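Local coordinates for protein pseudouridine synthase (Pyrococcus abyssi, PDB 2AUS) that probably converts uridine to pseudouridine in RNA, as a Cbf5/TruB-family synthase that also carries a PUA domain, at residues I14-I19 with K276-I281; E248-I253 with L286-T291; L299-M304 with D319-F324. All coordinates share one frame; numbering follows the deposited sequence.

Contact 1 of 3, residues I14-I19 with K276-I281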
loop_
_atom_site.group_PDB
_atom_site.type_symbol
_atom_site.label_atom_id
_atom_site.label_comp_id
_atom_site.label_asym_id
_atom_site.label_seq_id
_atom_site.Cartn_x
_atom_site.Cartn_y
_atom_site.Cartn_z
ATOM N N ILE A 14 2.020 38.273 -10.613
ATOM C CA ILE A 14 1.301 39.520 -10.840
ATOM C C ILE A 14 1.066 39.731 -12.336
ATOM O O ILE A 14 2.004 39.668 -13.132
ATOM C CB ILE A 14 2.098 40.715 -10.283
ATOM C CG1 ILE A 14 2.405 40.478 -8.801
ATOM C CG2 ILE A 14 1.310 42.006 -10.478
ATOM C CD1 ILE A 14 3.289 41.538 -8.173
ATOM N N LYS A 15 -0.189 39.973 -12.708
ATOM C CA LYS A 15 -0.561 40.195 -14.105
ATOM C C LYS A 15 0.405 41.130 -14.821
ATOM O O LYS A 15 0.598 42.276 -14.409
ATOM C CB LYS A 15 -1.971 40.790 -14.199
ATOM C CG LYS A 15 -3.087 39.853 -13.784
ATOM C CD LYS A 15 -4.440 40.524 -13.948
ATOM C CE LYS A 15 -5.581 39.558 -13.678
ATOM N NZ LYS A 15 -6.912 40.212 -13.860
ATOM N N ARG A 16 1.009 40.639 -15.898
ATOM C CA ARG A 16 1.935 41.453 -16.671
ATOM C C ARG A 16 1.132 42.323 -17.627
ATOM O O ARG A 16 0.019 41.974 -18.034
ATOM C CB ARG A 16 2.893 40.577 -17.481
ATOM C CG ARG A 16 3.665 39.547 -16.670
ATOM C CD ARG A 16 4.733 38.882 -17.529
ATOM N NE ARG A 16 5.439 37.822 -16.819
ATOM C CZ ARG A 16 4.870 36.695 -16.406
ATOM N NH1 ARG A 16 3.580 36.477 -16.636
ATOM N NH2 ARG A 16 5.590 35.783 -15.765
ATOM N N GLU A 17 1.710 43.460 -17.983
ATOM C CA GLU A 17 1.079 44.391 -18.902
ATOM C C GLU A 17 1.132 43.796 -20.317
ATOM O O GLU A 17 2.071 43.078 -20.655
ATOM C CB GLU A 17 1.838 45.714 -18.840
ATOM C CG GLU A 17 1.202 46.870 -19.558
ATOM C CD GLU A 17 1.664 48.191 -18.980
ATOM O OE1 GLU A 17 1.300 48.487 -17.817
ATOM O OE2 GLU A 17 2.394 48.927 -19.675
ATOM N N VAL A 18 0.115 44.078 -21.128
ATOM C CA VAL A 18 0.059 43.585 -22.499
ATOM C C VAL A 18 0.216 44.753 -23.471
ATOM O O VAL A 18 -0.463 45.768 -23.349
ATOM C CB VAL A 18 -1.288 42.878 -22.799
ATOM C CG1 VAL A 18 -1.344 42.471 -24.264
ATOM C CG2 VAL A 18 -1.457 41.659 -21.910
ATOM N N ILE A 19 1.116 44.604 -24.433
ATOM C CA ILE A 19 1.345 45.649 -25.413
ATOM C C ILE A 19 0.900 45.166 -26.790
ATOM O O ILE A 19 1.406 44.167 -27.303
ATOM C CB ILE A 19 2.833 46.042 -25.458
ATOM C CG1 ILE A 19 3.288 46.473 -24.059
ATOM C CG2 ILE A 19 3.049 47.165 -26.467
ATOM C CD1 ILE A 19 4.739 46.856 -23.972
ATOM N N LYS A 276 0.250 40.891 -30.143
ATOM C CA LYS A 276 0.435 41.575 -28.874
ATOM C C LYS A 276 1.277 40.668 -27.981
ATOM O O LYS A 276 1.376 39.460 -28.229
ATOM C CB LYS A 276 -0.925 41.849 -28.229
ATOM C CG LYS A 276 -1.768 40.606 -28.063
ATOM C CD LYS A 276 -3.225 40.942 -27.786
ATOM C CE LYS A 276 -4.036 39.675 -27.603
ATOM N NZ LYS A 276 -5.467 39.977 -27.369
ATOM N N LEU A 277 1.885 41.247 -26.950
ATOM C CA LEU A 277 2.726 40.489 -26.035
ATOM C C LEU A 277 2.886 41.154 -24.674
ATOM O O LEU A 277 2.582 42.332 -24.501
ATOM C CB LEU A 277 4.118 40.243 -26.639
ATOM C CG LEU A 277 4.885 41.244 -27.521
ATOM C CD1 LEU A 277 4.556 42.681 -27.194
ATOM C CD2 LEU A 277 6.381 40.971 -27.364
ATOM N N ASN A 278 3.353 40.379 -23.703
ATOM C CA ASN A 278 3.571 40.894 -22.362
ATOM C C ASN A 278 4.814 41.765 -22.348
ATOM O O ASN A 278 5.745 41.566 -23.140
ATOM C CB ASN A 278 3.759 39.745 -21.375
ATOM C CG ASN A 278 2.459 39.094 -20.988
ATOM O OD1 ASN A 278 2.398 37.883 -20.803
ATOM N ND2 ASN A 278 1.405 39.899 -20.850
ATOM N N ALA A 279 4.820 42.743 -21.454
ATOM C CA ALA A 279 5.969 43.618 -21.313
ATOM C C ALA A 279 6.993 42.840 -20.501
ATOM O O ALA A 279 6.695 41.770 -19.966
ATOM C CB ALA A 279 5.571 44.885 -20.566
ATOM N N GLY A 280 8.203 43.379 -20.413
ATOM C CA GLY A 280 9.241 42.746 -19.619
ATOM C C GLY A 280 9.840 41.446 -20.106
ATOM O O GLY A 280 10.519 40.769 -19.337
ATOM N N ILE A 281 9.594 41.071 -21.356
ATOM C CA ILE A 281 10.186 39.838 -21.862
ATOM C C ILE A 281 11.601 40.186 -22.292
ATOM O O ILE A 281 11.831 41.236 -22.887
ATOM C CB ILE A 281 9.447 39.283 -23.097
ATOM C CG1 ILE A 281 8.066 38.762 -22.703
ATOM C CG2 ILE A 281 10.272 38.171 -23.738
ATOM C CD1 ILE A 281 7.259 38.284 -23.899
HETATM O O HOH W 1 7.982 39.370 -17.964
#

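Contact 2 of 3, residues E248-I253 with L286-T291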
loop_
_atom_site.group_PDB
_atom_site.type_symbol
_atom_site.label_atom_id
_atom_site.label_comp_id
_atom_site.label_asym_id
_atom_site.label_seq_id
_atom_site.Cartn_x
_atom_site.Cartn_y
_atom_site.Cartn_z
ATOM N N GLU A 248 0.011 29.903 -17.285
ATOM C CA GLU A 248 -0.572 31.129 -16.756
ATOM C C GLU A 248 0.439 32.087 -16.126
ATOM O O GLU A 248 0.246 33.295 -16.157
ATOM C CB GLU A 248 -1.660 30.791 -15.739
ATOM C CG GLU A 248 -3.051 30.793 -16.347
ATOM C CD GLU A 248 -4.097 30.192 -15.435
ATOM O OE1 GLU A 248 -4.041 30.449 -14.213
ATOM O OE2 GLU A 248 -4.981 29.471 -15.954
ATOM N N HIS A 249 1.512 31.557 -15.552
ATOM C CA HIS A 249 2.511 32.420 -14.935
ATOM C C HIS A 249 3.652 32.775 -15.883
ATOM O O HIS A 249 4.614 33.419 -15.480
ATOM C CB HIS A 249 3.069 31.762 -13.665
ATOM C CG HIS A 249 2.100 31.743 -12.521
ATOM N ND1 HIS A 249 2.365 31.102 -11.329
ATOM C CD2 HIS A 249 0.878 32.311 -12.378
ATOM C CE1 HIS A 249 1.351 31.278 -10.502
ATOM N NE2 HIS A 249 0.436 32.008 -11.113
ATOM N N LEU A 250 3.551 32.367 -17.145
ATOM C CA LEU A 250 4.607 32.672 -18.103
ATOM C C LEU A 250 4.308 33.885 -18.963
ATOM O O LEU A 250 3.152 34.219 -19.206
ATOM C CB LEU A 250 4.850 31.499 -19.054
ATOM C CG LEU A 250 5.344 30.153 -18.540
ATOM C CD1 LEU A 250 5.620 29.263 -19.740
ATOM C CD2 LEU A 250 6.592 30.333 -17.700
ATOM N N PRO A 251 5.361 34.573 -19.429
ATOM C CA PRO A 251 5.209 35.751 -20.288
ATOM C C PRO A 251 4.633 35.188 -21.596
ATOM O O PRO A 251 5.054 34.118 -22.051
ATOM C CB PRO A 251 6.649 36.228 -20.483
ATOM C CG PRO A 251 7.367 35.697 -19.279
ATOM C CD PRO A 251 6.783 34.329 -19.125
ATOM N N LYS A 252 3.688 35.884 -22.207
ATOM C CA LYS A 252 3.099 35.369 -23.431
ATOM C C LYS A 252 3.245 36.256 -24.648
ATOM O O LYS A 252 3.437 37.463 -24.529
ATOM C CB LYS A 252 1.612 35.092 -23.199
ATOM C CG LYS A 252 1.356 34.077 -22.118
ATOM C CD LYS A 252 -0.111 34.003 -21.761
ATOM C CE LYS A 252 -0.330 33.034 -20.612
ATOM N NZ LYS A 252 -1.764 32.956 -20.230
ATOM N N ILE A 253 3.152 35.632 -25.819
ATOM C CA ILE A 253 3.208 36.332 -27.098
ATOM C C ILE A 253 2.030 35.786 -27.900
ATOM O O ILE A 253 1.942 34.586 -28.150
ATOM C CB ILE A 253 4.520 36.041 -27.863
ATOM C CG1 ILE A 253 5.713 36.530 -27.036
ATOM C CG2 ILE A 253 4.500 36.748 -29.241
ATOM C CD1 ILE A 253 7.066 36.180 -27.637
ATOM N N LEU A 286 11.770 32.027 -21.044
ATOM C CA LEU A 286 10.868 30.984 -21.508
ATOM C C LEU A 286 9.540 31.704 -21.729
ATOM O O LEU A 286 9.030 32.368 -20.824
ATOM C CB LEU A 286 10.705 29.918 -20.431
ATOM C CG LEU A 286 9.643 28.834 -20.626
ATOM C CD1 LEU A 286 9.912 28.040 -21.897
ATOM C CD2 LEU A 286 9.648 27.920 -19.403
ATOM N N VAL A 287 8.998 31.604 -22.936
ATOM C CA VAL A 287 7.739 32.269 -23.225
ATOM C C VAL A 287 6.735 31.303 -23.811
ATOM O O VAL A 287 7.099 30.258 -24.342
ATOM C CB VAL A 287 7.916 33.443 -24.218
ATOM C CG1 VAL A 287 8.880 34.469 -23.639
ATOM C CG2 VAL A 287 8.418 32.927 -25.573
ATOM N N ALA A 288 5.462 31.657 -23.700
ATOM C CA ALA A 288 4.404 30.830 -24.252
ATOM C C ALA A 288 3.817 31.587 -25.438
ATOM O O ALA A 288 3.437 32.743 -25.303
ATOM C CB ALA A 288 3.332 30.572 -23.197
ATOM N N ILE A 289 3.769 30.936 -26.596
ATOM C CA ILE A 289 3.215 31.527 -27.807
ATOM C C ILE A 289 1.737 31.159 -27.822
ATOM O O ILE A 289 1.388 29.982 -27.740
ATOM C CB ILE A 289 3.869 30.944 -29.059
ATOM C CG1 ILE A 289 5.377 31.241 -29.044
ATOM C CG2 ILE A 289 3.170 31.492 -30.299
ATOM C CD1 ILE A 289 6.100 30.724 -30.257
ATOM N N MET A 290 0.877 32.166 -27.944
ATOM C CA MET A 290 -0.559 31.934 -27.894
ATOM C C MET A 290 -1.297 32.373 -29.141
ATOM O O MET A 290 -0.861 33.289 -29.842
ATOM C CB MET A 290 -1.161 32.703 -26.707
ATOM C CG MET A 290 -0.416 32.567 -25.370
ATOM S SD MET A 290 -0.388 30.933 -24.628
ATOM C CE MET A 290 -2.051 30.774 -24.014
ATOM N N THR A 291 -2.435 31.735 -29.400
ATOM C CA THR A 291 -3.256 32.138 -30.530
ATOM C C THR A 291 -4.106 33.275 -29.969
ATOM O O THR A 291 -4.134 33.500 -28.750
ATOM C CB THR A 291 -4.266 31.069 -30.971
ATOM O OG1 THR A 291 -5.225 30.881 -29.920
ATOM C CG2 THR A 291 -3.580 29.742 -31.315
#

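Contact 3 of 3, residues L299-M304 with D319-F324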
loop_
_atom_site.group_PDB
_atom_site.type_symbol
_atom_site.label_atom_id
_atom_site.label_comp_id
_atom_site.label_asym_id
_atom_site.label_seq_id
_atom_site.Cartn_x
_atom_site.Cartn_y
_atom_site.Cartn_z
ATOM N N LEU A 299 5.954 26.486 -26.635
ATOM C CA LEU A 299 6.802 27.055 -25.606
ATOM C C LEU A 299 8.105 27.355 -26.321
ATOM O O LEU A 299 8.501 26.620 -27.231
ATOM C CB LEU A 299 7.043 26.051 -24.471
ATOM C CG LEU A 299 5.882 25.839 -23.500
ATOM C CD1 LEU A 299 6.270 24.824 -22.421
ATOM C CD2 LEU A 299 5.513 27.176 -22.858
ATOM N N GLY A 300 8.768 28.435 -25.935
ATOM C CA GLY A 300 10.014 28.757 -26.592
ATOM C C GLY A 300 10.886 29.714 -25.816
ATOM O O GLY A 300 10.508 30.197 -24.747
ATOM N N LYS A 301 12.062 29.985 -26.368
ATOM C CA LYS A 301 13.016 30.890 -25.752
ATOM C C LYS A 301 12.974 32.185 -26.540
ATOM O O LYS A 301 13.150 32.182 -27.753
ATOM C CB LYS A 301 14.422 30.287 -25.801
ATOM C CG LYS A 301 15.464 31.068 -25.013
ATOM C CD LYS A 301 16.881 30.537 -25.266
ATOM C CE LYS A 301 17.054 29.080 -24.825
ATOM N NZ LYS A 301 16.962 28.904 -23.337
ATOM N N ALA A 302 12.715 33.289 -25.854
ATOM C CA ALA A 302 12.661 34.582 -26.519
ATOM C C ALA A 302 14.044 34.897 -27.082
ATOM O O ALA A 302 15.053 34.677 -26.413
ATOM C CB ALA A 302 12.239 35.662 -25.532
ATOM N N MET A 303 14.082 35.404 -28.311
ATOM C CA MET A 303 15.340 35.751 -28.962
ATOM C C MET A 303 15.601 37.245 -28.865
ATOM O O MET A 303 16.700 37.717 -29.146
ATOM C CB MET A 303 15.320 35.313 -30.427
ATOM C CG MET A 303 15.361 33.802 -30.590
ATOM S SD MET A 303 16.795 33.062 -29.758
ATOM C CE MET A 303 16.057 32.401 -28.288
ATOM N N MET A 304 14.569 37.985 -28.478
ATOM C CA MET A 304 14.685 39.419 -28.303
ATOM C C MET A 304 13.784 39.862 -27.161
ATOM O O MET A 304 13.050 39.057 -26.593
ATOM C CB MET A 304 14.359 40.171 -29.604
ATOM C CG MET A 304 13.205 39.637 -30.423
ATOM S SD MET A 304 13.013 40.576 -31.976
ATOM C CE MET A 304 14.161 39.719 -33.042
ATOM N N ASP A 319 12.663 31.175 -30.450
ATOM C CA ASP A 319 13.192 29.895 -30.891
ATOM C C ASP A 319 12.301 28.843 -30.251
ATOM O O ASP A 319 12.431 28.540 -29.066
ATOM C CB ASP A 319 14.639 29.703 -30.438
ATOM C CG ASP A 319 15.630 29.962 -31.553
ATOM O OD1 ASP A 319 15.422 29.420 -32.662
ATOM O OD2 ASP A 319 16.617 30.695 -31.329
ATOM N N VAL A 320 11.384 28.300 -31.041
ATOM C CA VAL A 320 10.438 27.305 -30.551
ATOM C C VAL A 320 11.109 26.011 -30.112
ATOM O O VAL A 320 11.848 25.391 -30.875
ATOM C CB VAL A 320 9.372 27.008 -31.627
ATOM C CG1 VAL A 320 8.411 25.940 -31.131
ATOM C CG2 VAL A 320 8.618 28.289 -31.972
ATOM N N GLU A 321 10.840 25.604 -28.876
ATOM C CA GLU A 321 11.426 24.390 -28.328
ATOM C C GLU A 321 10.436 23.236 -28.323
ATOM O O GLU A 321 10.830 22.076 -28.417
ATOM C CB GLU A 321 11.927 24.647 -26.906
ATOM C CG GLU A 321 12.853 25.844 -26.810
ATOM C CD GLU A 321 13.464 26.005 -25.431
ATOM O OE1 GLU A 321 12.706 26.000 -24.436
ATOM O OE2 GLU A 321 14.706 26.149 -25.349
ATOM N N LYS A 322 9.151 23.554 -28.207
ATOM C CA LYS A 322 8.121 22.524 -28.202
ATOM C C LYS A 322 6.795 23.068 -28.729
ATOM O O LYS A 322 6.320 24.110 -28.274
ATOM C CB LYS A 322 7.934 21.965 -26.786
ATOM C CG LYS A 322 6.744 21.018 -26.642
ATOM C CD LYS A 322 6.883 19.769 -27.509
ATOM C CE LYS A 322 5.615 18.927 -27.452
ATOM N NZ LYS A 322 5.709 17.724 -28.316
ATOM N N VAL A 323 6.217 22.357 -29.698
ATOM C CA VAL A 323 4.949 22.737 -30.306
ATOM C C VAL A 323 3.834 21.867 -29.741
ATOM O O VAL A 323 3.986 20.654 -29.641
ATOM C CB VAL A 323 4.983 22.551 -31.846
ATOM C CG1 VAL A 323 3.615 22.838 -32.434
ATOM C CG2 VAL A 323 6.016 23.481 -32.464
ATOM N N PHE A 324 2.722 22.492 -29.360
ATOM C CA PHE A 324 1.573 21.767 -28.825
ATOM C C PHE A 324 0.404 21.754 -29.802
ATOM O O PHE A 324 -0.323 20.774 -29.908
ATOM C CB PHE A 324 1.141 22.393 -27.499
ATOM C CG PHE A 324 2.157 22.244 -26.425
ATOM C CD1 PHE A 324 2.281 21.043 -25.735
ATOM C CD2 PHE A 324 3.048 23.266 -26.156
ATOM C CE1 PHE A 324 3.280 20.863 -24.782
ATOM C CE2 PHE A 324 4.052 23.098 -25.208
ATOM C CZ PHE A 324 4.170 21.891 -24.523
#

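Contact 1 of 3, residues I14-I19 with K276-I281
The side chain of Asn-278 lies across that of Arg-16 at about a right angle. Its amide nitrogen ND2 sits 3.7 Å from Arg-16 CB. The same nitrogen touches Val-18 CG2, so the amide lies between these two residues. ND2 also donates to Glu-17 O at 3.3 Å, with that oxygen close to the amide plane. The approach is from above the carbonyl plane. Glu-17 O takes a second, shorter bond from Ala-279 N at 2.9 Å. Asn-278 OD1 is used elsewhere, accepting from Lys-252 N, so both ends of the amide are held.

Val-18 to Ile-19 pairs antiparallel with Leu-277 to Asn-278, and so adds an N-terminal edge strand to the PUA-domain sheet. The straightest bond is Ile-19 N to Leu-277 O, 2.7 Å and 177° at the hydrogen. Leu-277 N returns a bond to Ile-19 O.

On the face of Ile-19 and Leu-277, Leu-277 CD1 lies 4.2 Å from Ile-19 CB. Leu-277 has CG in the crowded position between backbone N and carbonyl carbon (chi1 36°). Ile-19 CD1 instead lies 4.0 Å from Ala-279 CB. The extended Arg-16 chain carries its NH2 to His-249 O.

Contact 2 of 3, residues E248-I253 with L286-T291
Three backbone hydrogen bonds join Pro-251 to Ile-253 with Ala-288 to Met-290. The shortest runs from Met-290 N to Ile-253 O, 2.7 Å, and is nearly straight at 173°. Ala-288 uses both of its backbone polar groups. Its N donates to Pro-251 O at 3.0 Å, nearly along the C=O axis. Its O accepts from Ile-253 N at 2.9 Å, in the carbonyl plane. Pro-251 has no N-H to give; its ring instead sets CD 3.4 Å from Leu-286 O.

Beside these bonds, Lys-252 and Ala-288 share one face of the sheet. The aliphatic part of Lys-252 crosses Met-290 obliquely, with CD 3.9 Å from Met-290 CG. Met-290 is bent at chi2 and chi3, while the lysine chain is extended. On the other face, Ile-253 CD1 meets Val-287 CG2 at 4.1 Å. Val-287 CG2 holds the crowded position between N and carbonyl carbon. Val-318 lies against both of these side chains.

Farther out, Leu-250 points CD1 at Leu-286 CG, 4.1 Å away. Leu-299 and Ala-102 also touch Leu-250.

Lys-252 with Ala-288 and Ile-253 with Ile-289 are parallel pairs in a sheet whose other neighbouring strands run antiparallel. This buried parallel pairing lies in the mixed sheet of the PUA domain, whose fold is a beta pseudo-barrel.

Contact 3 of 3, residues L299-M304 with D319-F324
Leu-299 O is gripped by two backbone donors, Glu-321 N at 3.0 Å and Lys-322 N at 3.3 Å. Both N-H groups lie in the plane of the carbonyl. Leu-299 N completes the set by donating to Lys-322 O at 2.9 Å, nearly along that C=O axis. Two residues, Glu-321 and Lys-322, therefore face one, which makes a classic beta bulge. Glu-321, at the first bulge position, has the near-helical psi (-29°) that goes with it.

The bulge shifts the register by one, so that Gly-300 pairs with Val-320. They form a non-hydrogen-bonded pair, with their CA atoms 4.2 Å apart. Gly-300, without a side chain, lets the two backbones come this close. Lys-301 and Asp-319 then bond in both directions. Asp-319 N meets Lys-301 O in the carbonyl plane, whereas Lys-301 N comes to Asp-319 O from above the plane.

The two strands belong to the PUA-domain sheet. They run antiparallel, with 158° between their directions. Strand 286-291 flanks 296-302 on its other side, where Gly-300 bonds to Val-287.

At the bulge end, Leu-299 CG approaches the edge of the Phe-324 ring, near its plane, 3.7 Å from CE2. Leu-299 CD1 also touches this edge, at CE2 and CZ. Leu-299 packs in addition on Ala-288.

The Lys-301 chain bends at chi3 and chi4 and crosses the extended Glu-321 side chain obliquely. Lys-301 NZ stays 4.1 Å from Glu-321 OE2, too long for a salt bridge, though the charges probably attract. Glu-321 OE1 has a weak bond from Gln-101.

In the fold
The chain enters contact 1 near its N terminus, and that contact closes the longest loop, 256 residues between its segments. The chain passes through the TruB-family synthase region, probably the catalytic part, before it returns to the PUA region. Contact 2 opens at 248-253, inside that loop, and closes at 286-291, beyond it, so contacts 1 and 2 cross. They share the adjoining strands 274-278 and 252-255. Contact 3 follows both in series and closes a short loop containing helix 306-311. Contacts 2 and 3 meet at the adjoining strands 286-291 and 296-302. Contact 1 ties the N-terminal strand to the sheet; contacts 2 and 3 join strands within the PUA region.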